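Local coordinates for protein putative PLP-dependent aminotransferase (Bacillus cereus ATCC 10987, PDB 3JU7) that probably transfers amino groups with the help of pyridoxal phosphate, as other DegT/DnrJ/EryC1 family aminotransferases do, at residues 36-41 with 56-61; 66-71 with 213-218; 70-75 with 206-211. All blocks are in the same frame, centred on the assembly; numbering follows the deposited sequence.

Contact 1: residues 36-41 with 56-61; sequences PINQRF and VTTVAN
The helix 36-41 comes closest to the strand of 56-61 at N38 and T58, whose CA atoms lie 7.5 Å apart. The two side chains point at each other from opposite sides. T58 OG1 gives a hydrogen bond of 2.6 Å to N38 OD1. It meets a lone pair in the carbonyl plane, with a C=O...O angle of 111°. N38 CG is anti to the backbone N (chi1 -167°), which carries the amide across to the strand. The hydroxyl of T58 is thereby held in a buried place. Strand 55-59 is outermost, within this chain, in a mixed sheet, next to the antiparallel strand 199-203, as in the large domain of fold type I enzymes. Helix 36-48 packs on the T58 side of this strand, while T57 points away from it. T58 CG2 turns to the ring of F41 and approaches it obliquely, 3.8 Å from F41 CD2. T57 OG1 instead gives a hydrogen bond to T58 O, 3.2 Å away, and is hydrogen-bonded to K213 NZ. E42, on the next turn of the helix, accepts a hydrogen bond from T58 N and a weak one from N38 ND2.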
loop_
_atom_site.group_PDB
_atom_site.type_symbol
_atom_site.label_atom_id
_atom_site.label_comp_id
_atom_site.label_asym_id
_atom_site.label_seq_id
_atom_site.Cartn_x
_atom_site.Cartn_y
_atom_site.Cartn_z
ATOM N N PRO A 36 13.680 3.889 12.773
ATOM C CA PRO A 36 13.964 5.096 13.557
ATOM C C PRO A 36 13.706 6.410 12.807
ATOM O O PRO A 36 13.409 7.396 13.438
ATOM C CB PRO A 36 15.470 4.982 13.882
ATOM C CG PRO A 36 15.930 3.733 13.325
ATOM C CD PRO A 36 14.853 3.035 12.573
ATOM N N ILE A 37 13.854 6.418 11.484
ATOM C CA ILE A 37 13.651 7.630 10.675
ATOM C C ILE A 37 12.158 7.868 10.591
ATOM O O ILE A 37 11.688 8.998 10.776
ATOM C CB ILE A 37 14.350 7.501 9.289
ATOM C CG1 ILE A 37 15.863 7.540 9.510
ATOM C CG2 ILE A 37 13.930 8.611 8.287
ATOM C CD1 ILE A 37 16.570 6.815 8.471
ATOM N N ASN A 38 11.396 6.802 10.395
ATOM C CA ASN A 38 9.936 6.930 10.475
ATOM C C ASN A 38 9.477 7.424 11.847
ATOM O O ASN A 38 8.655 8.330 11.956
ATOM C CB ASN A 38 9.282 5.619 10.156
ATOM C CG ASN A 38 7.791 5.754 9.907
ATOM O OD1 ASN A 38 7.344 6.073 8.791
ATOM N ND2 ASN A 38 7.009 5.481 10.934
ATOM N N GLN A 39 10.015 6.865 12.915
ATOM C CA GLN A 39 9.648 7.367 14.241
ATOM C C GLN A 39 10.029 8.840 14.357
ATOM O O GLN A 39 9.274 9.622 14.937
ATOM C CB GLN A 39 10.329 6.626 15.375
ATOM C CG GLN A 39 9.998 5.143 15.525
ATOM C CD GLN A 39 10.973 4.441 16.463
ATOM O OE1 GLN A 39 11.278 4.953 17.569
ATOM N NE2 GLN A 39 11.481 3.279 16.041
ATOM N N ARG A 40 11.203 9.213 13.838
ATOM C CA ARG A 40 11.667 10.610 13.957
ATOM C C ARG A 40 10.707 11.514 13.214
ATOM O O ARG A 40 10.315 12.553 13.711
ATOM C CB ARG A 40 13.085 10.794 13.410
ATOM C CG ARG A 40 13.679 12.191 13.654
ATOM C CD ARG A 40 15.049 12.393 12.973
ATOM N NE ARG A 40 15.936 11.320 13.374
ATOM C CZ ARG A 40 16.987 10.881 12.705
ATOM N NH1 ARG A 40 17.367 11.438 11.566
ATOM N NH2 ARG A 40 17.681 9.878 13.211
ATOM N N PHE A 41 10.283 11.074 12.039
ATOM C CA PHE A 41 9.366 11.832 11.210
ATOM C C PHE A 41 8.047 12.091 11.963
ATOM O O PHE A 41 7.552 13.226 11.997
ATOM C CB PHE A 41 9.142 11.060 9.896
ATOM C CG PHE A 41 8.223 11.738 8.903
ATOM C CD1 PHE A 41 8.188 13.137 8.760
ATOM C CD2 PHE A 41 7.442 10.963 8.048
ATOM C CE1 PHE A 41 7.353 13.743 7.803
ATOM C CE2 PHE A 41 6.614 11.553 7.096
ATOM C CZ PHE A 41 6.559 12.943 6.969
ATOM N N VAL A 56 0.190 10.108 15.770
ATOM C CA VAL A 56 0.125 9.891 14.344
ATOM C C VAL A 56 0.786 8.564 13.951
ATOM O O VAL A 56 1.680 8.018 14.669
ATOM C CB VAL A 56 0.840 11.034 13.556
ATOM C CG1 VAL A 56 0.173 12.431 13.809
ATOM C CG2 VAL A 56 2.310 11.031 13.894
ATOM N N THR A 57 0.369 8.045 12.792
ATOM C CA THR A 57 1.159 7.008 12.163
ATOM C C THR A 57 1.303 7.272 10.675
ATOM O O THR A 57 0.347 7.712 10.016
ATOM C CB THR A 57 0.581 5.608 12.400
ATOM O OG1 THR A 57 1.556 4.662 11.960
ATOM C CG2 THR A 57 -0.811 5.400 11.624
ATOM N N THR A 58 2.496 7.018 10.134
ATOM C CA THR A 58 2.665 7.067 8.675
ATOM C C THR A 58 1.975 5.844 8.069
ATOM O O THR A 58 1.735 4.870 8.775
ATOM C CB THR A 58 4.122 7.099 8.267
ATOM O OG1 THR A 58 4.781 5.919 8.750
ATOM C CG2 THR A 58 4.839 8.363 8.844
ATOM N N VAL A 59 1.580 5.940 6.796
ATOM C CA VAL A 59 1.068 4.795 6.035
ATOM C C VAL A 59 1.648 4.884 4.625
ATOM O O VAL A 59 2.182 5.921 4.253
ATOM C CB VAL A 59 -0.458 4.743 5.992
ATOM C CG1 VAL A 59 -0.998 4.448 7.391
ATOM C CG2 VAL A 59 -1.032 6.049 5.424
ATOM N N ALA A 60 1.534 3.818 3.829
ATOM C CA ALA A 60 2.228 3.779 2.548
ATOM C C ALA A 60 1.584 4.708 1.535
ATOM O O ALA A 60 2.248 5.197 0.628
ATOM C CB ALA A 60 2.324 2.371 2.030
ATOM N N ASN A 61 0.280 4.929 1.695
ATOM C CA ASN A 61 -0.474 5.929 0.959
ATOM C C ASN A 61 -1.819 6.188 1.690
ATOM O O ASN A 61 -2.257 5.374 2.535
ATOM C CB ASN A 61 -0.637 5.533 -0.539
ATOM C CG ASN A 61 -1.517 4.325 -0.745
ATOM O OD1 ASN A 61 -2.689 4.317 -0.317
ATOM N ND2 ASN A 61 -1.000 3.316 -1.469
#

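Contact 2: residues 66-71 with 213-218; sequences LMAAIQ and KRMGNF
M215 reaches over to A68 and Q71 with the end of its selenomethionine side chain. The methyl carbon does the touching. M215 CE sits 3.2 Å from A68 O, close against the helix backbone. M215 CE is also 4.3 Å from A68 CB. M215 SE stays farther back, 4.1 Å from A68 O. M215 CE also meets the aliphatic part of Q71, 3.8 Å from Q71 CG and 3.9 Å from Q71 CB. The two side chains cross at about a right angle here. The chain of M215 runs extended through chi2 and bends only at chi3 (55°), and this bend places CE against the helix. Q71 bends at chi2 (60°). Its CG remains beside the methyl, while its amide goes on to OE1, which takes a weak hydrogen bond from K74 NZ. The small side chain of A68 permits a close approach, with the A68 and M215 CA atoms 7.0 Å apart.

The next shell fixes both partners. M215 is the last residue of helix 206-215, and its backbone is hydrogen-bonded to F231. G216 pairs likewise with C233. On the other helix, L66 and A69 rest on strands 159-161 and 182-186, so A68 is left to look along the sheet toward M215. M67 and Q71 pack on W97 of the second subunit, and F218 meets F88 of that subunit edge-to-face. The contact therefore lies close to the dimer interface. Helices 62-73 and 206-215 follow strands 55-59 and 199-203 and lie on the same face of the sheet. Such neighbouring helices over a mixed sheet belong to the large domain of fold type I pyridoxal phosphate enzymes.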
loop_
_atom_site.group_PDB
_atom_site.type_symbol
_atom_site.label_atom_id
_atom_site.label_comp_id
_atom_site.label_asym_id
_atom_site.label_seq_id
_atom_site.Cartn_x
_atom_site.Cartn_y
_atom_site.Cartn_z
ATOM N N LEU A 66 -7.062 5.262 4.639
ATOM C CA LEU A 66 -8.507 5.332 4.699
ATOM C C LEU A 66 -9.033 3.949 5.032
ATOM O O LEU A 66 -9.871 3.796 5.965
ATOM C CB LEU A 66 -9.134 5.895 3.399
ATOM C CG LEU A 66 -9.198 7.425 3.337
ATOM C CD1 LEU A 66 -9.406 7.927 1.909
ATOM C CD2 LEU A 66 -10.308 7.941 4.247
HETATM N N MSE A 67 -8.535 2.958 4.291
HETATM C CA MSE A 67 -8.969 1.557 4.445
HETATM C C MSE A 67 -8.755 1.041 5.865
HETATM O O MSE A 67 -9.663 0.458 6.467
HETATM C CB MSE A 67 -8.280 0.659 3.403
HETATM C CG MSE A 67 -8.827 0.885 1.970
HETATM SE SE MSE A 67 -7.622 0.155 0.638
HETATM C CE MSE A 67 -7.870 -1.601 1.054
ATOM N N ALA A 68 -7.568 1.295 6.407
ATOM C CA ALA A 68 -7.219 0.854 7.743
ATOM C C ALA A 68 -8.193 1.481 8.754
ATOM O O ALA A 68 -8.804 0.772 9.597
ATOM C CB ALA A 68 -5.823 1.288 8.081
ATOM N N ALA A 69 -8.320 2.810 8.656
ATOM C CA ALA A 69 -9.133 3.607 9.582
ATOM C C ALA A 69 -10.620 3.190 9.571
ATOM O O ALA A 69 -11.201 2.964 10.618
ATOM C CB ALA A 69 -8.964 5.109 9.318
ATOM N N ILE A 70 -11.208 3.060 8.405
ATOM C CA ILE A 70 -12.611 2.623 8.284
ATOM C C ILE A 70 -12.806 1.208 8.839
ATOM O O ILE A 70 -13.730 0.970 9.607
ATOM C CB ILE A 70 -13.073 2.684 6.807
ATOM C CG1 ILE A 70 -13.236 4.148 6.379
ATOM C CG2 ILE A 70 -14.377 1.870 6.555
ATOM C CD1 ILE A 70 -13.069 4.373 4.908
ATOM N N GLN A 71 -11.918 0.286 8.447
ATOM C CA GLN A 71 -11.939 -1.096 8.953
ATOM C C GLN A 71 -11.873 -1.108 10.490
ATOM O O GLN A 71 -12.668 -1.772 11.105
ATOM C CB GLN A 71 -10.783 -1.923 8.360
ATOM C CG GLN A 71 -10.745 -3.359 8.866
ATOM C CD GLN A 71 -12.013 -4.143 8.535
ATOM O OE1 GLN A 71 -12.619 -3.948 7.488
ATOM N NE2 GLN A 71 -12.418 -5.019 9.443
ATOM N N LYS A 213 -1.319 0.956 13.812
ATOM C CA LYS A 213 0.052 0.556 13.555
ATOM C C LYS A 213 0.147 -0.952 13.380
ATOM O O LYS A 213 0.783 -1.447 12.452
ATOM C CB LYS A 213 1.007 1.058 14.664
ATOM C CG LYS A 213 1.576 2.438 14.317
ATOM C CD LYS A 213 2.177 3.201 15.502
ATOM C CE LYS A 213 3.293 4.202 15.127
ATOM N NZ LYS A 213 3.535 4.420 13.654
ATOM N N ARG A 214 -0.513 -1.683 14.269
ATOM C CA ARG A 214 -0.478 -3.118 14.190
ATOM C C ARG A 214 -1.199 -3.596 12.940
ATOM O O ARG A 214 -0.702 -4.503 12.286
ATOM C CB ARG A 214 -1.145 -3.738 15.400
ATOM C CG ARG A 214 -0.354 -3.598 16.715
ATOM C CD ARG A 214 -1.080 -4.461 17.754
ATOM N NE ARG A 214 -0.540 -4.273 19.082
ATOM C CZ ARG A 214 -0.746 -5.084 20.109
ATOM N NH1 ARG A 214 -1.486 -6.171 19.985
ATOM N NH2 ARG A 214 -0.160 -4.818 21.264
HETATM N N MSE A 215 -2.355 -2.997 12.636
HETATM C CA MSE A 215 -3.105 -3.371 11.429
HETATM C C MSE A 215 -2.272 -3.258 10.140
HETATM O O MSE A 215 -2.336 -4.108 9.281
HETATM C CB MSE A 215 -4.380 -2.534 11.301
HETATM C CG MSE A 215 -5.402 -2.912 12.319
HETATM SE SE MSE A 215 -6.975 -1.797 12.238
HETATM C CE MSE A 215 -7.445 -2.078 10.294
ATOM N N GLY A 216 -1.472 -2.204 10.044
ATOM C CA GLY A 216 -0.609 -2.018 8.897
ATOM C C GLY A 216 0.612 -2.924 8.858
ATOM O O GLY A 216 1.388 -2.842 7.915
ATOM N N ASN A 217 0.781 -3.750 9.895
ATOM C CA ASN A 217 1.818 -4.770 9.992
ATOM C C ASN A 217 1.122 -6.095 10.302
ATOM O O ASN A 217 1.429 -6.775 11.291
ATOM C CB ASN A 217 2.847 -4.394 11.098
ATOM C CG ASN A 217 4.032 -5.374 11.179
ATOM O OD1 ASN A 217 4.539 -5.878 10.160
ATOM N ND2 ASN A 217 4.481 -5.627 12.390
ATOM N N PHE A 218 0.136 -6.433 9.460
ATOM C CA PHE A 218 -0.500 -7.743 9.471
ATOM C C PHE A 218 -1.284 -8.093 10.743
ATOM O O PHE A 218 -1.480 -9.280 11.052
ATOM C CB PHE A 218 0.562 -8.832 9.188
ATOM C CG PHE A 218 1.484 -8.491 8.047
ATOM C CD1 PHE A 218 1.052 -8.620 6.736
ATOM C CD2 PHE A 218 2.754 -8.022 8.278
ATOM C CE1 PHE A 218 1.866 -8.303 5.686
ATOM C CE2 PHE A 218 3.578 -7.695 7.210
ATOM C CZ PHE A 218 3.115 -7.843 5.907
#

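Contact 3: residues 70-75 with 206-211; sequences IQLKKR and EEDIQR
Two sheet-covering helices of the large domain meet here at the surface, with L72 of helix 62-73 set against D208 and R211 of helix 206-215. L72 and D208 have the nearest CA atoms, 8.2 Å apart. L72 CG lies anti to the backbone N (chi1 175°), which extends the side chain toward the other helix and divides its two methyls between two residues one turn apart. CD2 of L72 rests on the backbone of D208, 3.7 Å from its O, and lies 4.1 Å from D208 CB. The other methyl, L72 CD1, touches the aliphatic part of R211, at 3.6 Å from CD. The arginine crosses the leucine at about a right angle and bends at chi3 (-75°), about the CG-CD bond that touches the leucine. R211 CG and CD are the atoms that meet L72 CD1. L72 also packs on I212 and M215 of the same helix as R211.

Both helices lie on the same face of the mixed sheet, and M182 of strand 182-186 is touched by K73, D208 and I209. Beside the leucine a polar link joins K73 and D208. Their charged atoms, K73 NZ and D208 OD2, are 4.4 Å apart, too far for a salt bridge. A water fills the step. It accepts from K73 NZ at 2.6 Å and donates to D208 OD2 at 2.7 Å. The direct ionic partner of K73 is E152, of helix 146-153, so the lysine has both a direct ionic partner and a water-bridged one. D208 N is bonded to N205 OD1, just before its helix begins.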
loop_
_atom_site.group_PDB
_atom_site.type_symbol
_atom_site.label_atom_id
_atom_site.label_comp_id
_atom_site.label_asym_id
_atom_site.label_seq_id
_atom_site.Cartn_x
_atom_site.Cartn_y
_atom_site.Cartn_z
ATOM N N ILE A 70 -11.208 3.060 8.405
ATOM C CA ILE A 70 -12.611 2.623 8.284
ATOM C C ILE A 70 -12.806 1.208 8.839
ATOM O O ILE A 70 -13.730 0.970 9.607
ATOM C CB ILE A 70 -13.073 2.684 6.807
ATOM C CG1 ILE A 70 -13.236 4.148 6.379
ATOM C CG2 ILE A 70 -14.377 1.870 6.555
ATOM C CD1 ILE A 70 -13.069 4.373 4.908
ATOM N N GLN A 71 -11.918 0.286 8.447
ATOM C CA GLN A 71 -11.939 -1.096 8.953
ATOM C C GLN A 71 -11.873 -1.108 10.490
ATOM O O GLN A 71 -12.668 -1.772 11.105
ATOM C CB GLN A 71 -10.783 -1.923 8.360
ATOM C CG GLN A 71 -10.745 -3.359 8.866
ATOM C CD GLN A 71 -12.013 -4.143 8.535
ATOM O OE1 GLN A 71 -12.619 -3.948 7.488
ATOM N NE2 GLN A 71 -12.418 -5.019 9.443
ATOM N N LEU A 72 -10.959 -0.361 11.109
ATOM C CA LEU A 72 -10.902 -0.300 12.588
ATOM C C LEU A 72 -12.155 0.298 13.231
ATOM O O LEU A 72 -12.662 -0.195 14.221
ATOM C CB LEU A 72 -9.689 0.535 13.058
ATOM C CG LEU A 72 -9.575 0.787 14.559
ATOM C CD1 LEU A 72 -9.328 -0.541 15.264
ATOM C CD2 LEU A 72 -8.487 1.815 14.857
ATOM N N LYS A 73 -12.638 1.395 12.665
ATOM C CA LYS A 73 -13.610 2.235 13.333
ATOM C C LYS A 73 -15.058 1.929 12.939
ATOM O O LYS A 73 -15.964 2.334 13.628
ATOM C CB LYS A 73 -13.273 3.690 13.021
ATOM C CG LYS A 73 -12.070 4.181 13.822
ATOM C CD LYS A 73 -11.810 5.652 13.722
ATOM C CE LYS A 73 -12.957 6.545 14.226
ATOM N NZ LYS A 73 -13.005 6.774 15.676
ATOM N N LYS A 74 -15.294 1.229 11.845
ATOM C CA LYS A 74 -16.666 1.000 11.446
ATOM C C LYS A 74 -17.490 0.219 12.496
ATOM O O LYS A 74 -17.015 -0.701 13.140
ATOM C CB LYS A 74 -16.741 0.294 10.087
ATOM C CG LYS A 74 -16.150 -1.096 10.106
ATOM C CD LYS A 74 -16.096 -1.808 8.745
ATOM C CE LYS A 74 -15.775 -3.278 8.971
ATOM N NZ LYS A 74 -15.943 -4.050 7.761
ATOM N N ARG A 75 -18.760 0.573 12.623
ATOM C CA ARG A 75 -19.652 -0.183 13.487
ATOM C C ARG A 75 -19.943 -1.491 12.804
ATOM O O ARG A 75 -20.300 -1.539 11.622
ATOM C CB ARG A 75 -20.921 0.597 13.784
ATOM C CG ARG A 75 -20.598 1.942 14.374
ATOM C CD ARG A 75 -21.743 2.570 15.031
ATOM N NE ARG A 75 -22.877 2.682 14.144
ATOM C CZ ARG A 75 -24.001 3.314 14.463
ATOM N NH1 ARG A 75 -24.130 3.886 15.660
ATOM N NH2 ARG A 75 -25.004 3.386 13.579
ATOM N N GLU A 206 -4.839 7.908 21.126
ATOM C CA GLU A 206 -3.530 7.287 20.970
ATOM C C GLU A 206 -3.623 5.789 20.838
ATOM O O GLU A 206 -2.963 5.209 19.987
ATOM C CB GLU A 206 -2.623 7.659 22.147
ATOM C CG GLU A 206 -2.353 9.174 22.225
ATOM C CD GLU A 206 -1.437 9.566 23.365
ATOM O OE1 GLU A 206 -0.565 8.756 23.766
ATOM O OE2 GLU A 206 -1.582 10.701 23.869
ATOM N N GLU A 207 -4.459 5.155 21.656
ATOM C CA GLU A 207 -4.657 3.708 21.566
ATOM C C GLU A 207 -5.118 3.305 20.164
ATOM O O GLU A 207 -4.602 2.345 19.608
ATOM C CB GLU A 207 -5.693 3.236 22.604
ATOM C CG GLU A 207 -5.256 3.351 24.077
ATOM N N ASP A 208 -6.058 4.034 19.566
ATOM C CA ASP A 208 -6.493 3.712 18.194
ATOM C C ASP A 208 -5.342 3.761 17.180
ATOM O O ASP A 208 -5.227 2.903 16.316
ATOM C CB ASP A 208 -7.597 4.663 17.726
ATOM C CG ASP A 208 -8.926 4.456 18.467
ATOM O OD1 ASP A 208 -9.098 3.411 19.151
ATOM O OD2 ASP A 208 -9.785 5.365 18.373
ATOM N N ILE A 209 -4.503 4.773 17.298
ATOM C CA ILE A 209 -3.306 4.899 16.465
ATOM C C ILE A 209 -2.360 3.730 16.687
ATOM O O ILE A 209 -1.831 3.204 15.729
ATOM C CB ILE A 209 -2.564 6.239 16.724
ATOM C CG1 ILE A 209 -3.468 7.403 16.261
ATOM C CG2 ILE A 209 -1.168 6.272 16.048
ATOM C CD1 ILE A 209 -3.669 7.516 14.806
ATOM N N GLN A 210 -2.137 3.327 17.937
ATOM C CA GLN A 210 -1.324 2.103 18.212
ATOM C C GLN A 210 -1.893 0.881 17.476
ATOM O O GLN A 210 -1.169 0.077 16.874
ATOM C CB GLN A 210 -1.275 1.802 19.698
ATOM C CG GLN A 210 -0.495 2.875 20.492
ATOM C CD GLN A 210 -0.648 2.809 22.026
ATOM O OE1 GLN A 210 -1.365 1.961 22.581
ATOM N NE2 GLN A 210 0.038 3.727 22.713
ATOM N N ARG A 211 -3.209 0.770 17.512
ATOM C CA ARG A 211 -3.857 -0.345 16.856
ATOM C C ARG A 211 -3.692 -0.260 15.345
ATOM O O ARG A 211 -3.397 -1.264 14.704
ATOM C CB ARG A 211 -5.336 -0.398 17.262
ATOM C CG ARG A 211 -5.981 -1.657 16.906
ATOM C CD ARG A 211 -7.155 -1.948 17.801
ATOM N NE ARG A 211 -6.686 -2.372 19.098
ATOM C CZ ARG A 211 -7.424 -2.351 20.199
ATOM N NH1 ARG A 211 -8.693 -1.938 20.161
ATOM N NH2 ARG A 211 -6.889 -2.768 21.346
HETATM O O HOH W 1 -10.619 7.285 16.622
#

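Contact 1 closes before contacts 2 and 3 open, and strand 55-59 leads directly into helix 62-73. Contacts 2 and 3 share that helix and helix 206-215. Their centres are about 8 Å apart, and they join where M215 packs on L72. The centre of contact 1 lies about 14 Å from that of contact 2 and about 17 Å from that of contact 3. Contact 1 places helix 36-48 on one side of strand 55-59, while helix 206-215 packs on the other. I209 and K213 of that helix reach the strand at V56 and T57. Together they tie the chain's early part to residues beyond 200 around one sheet, consistent with a fold type I large domain.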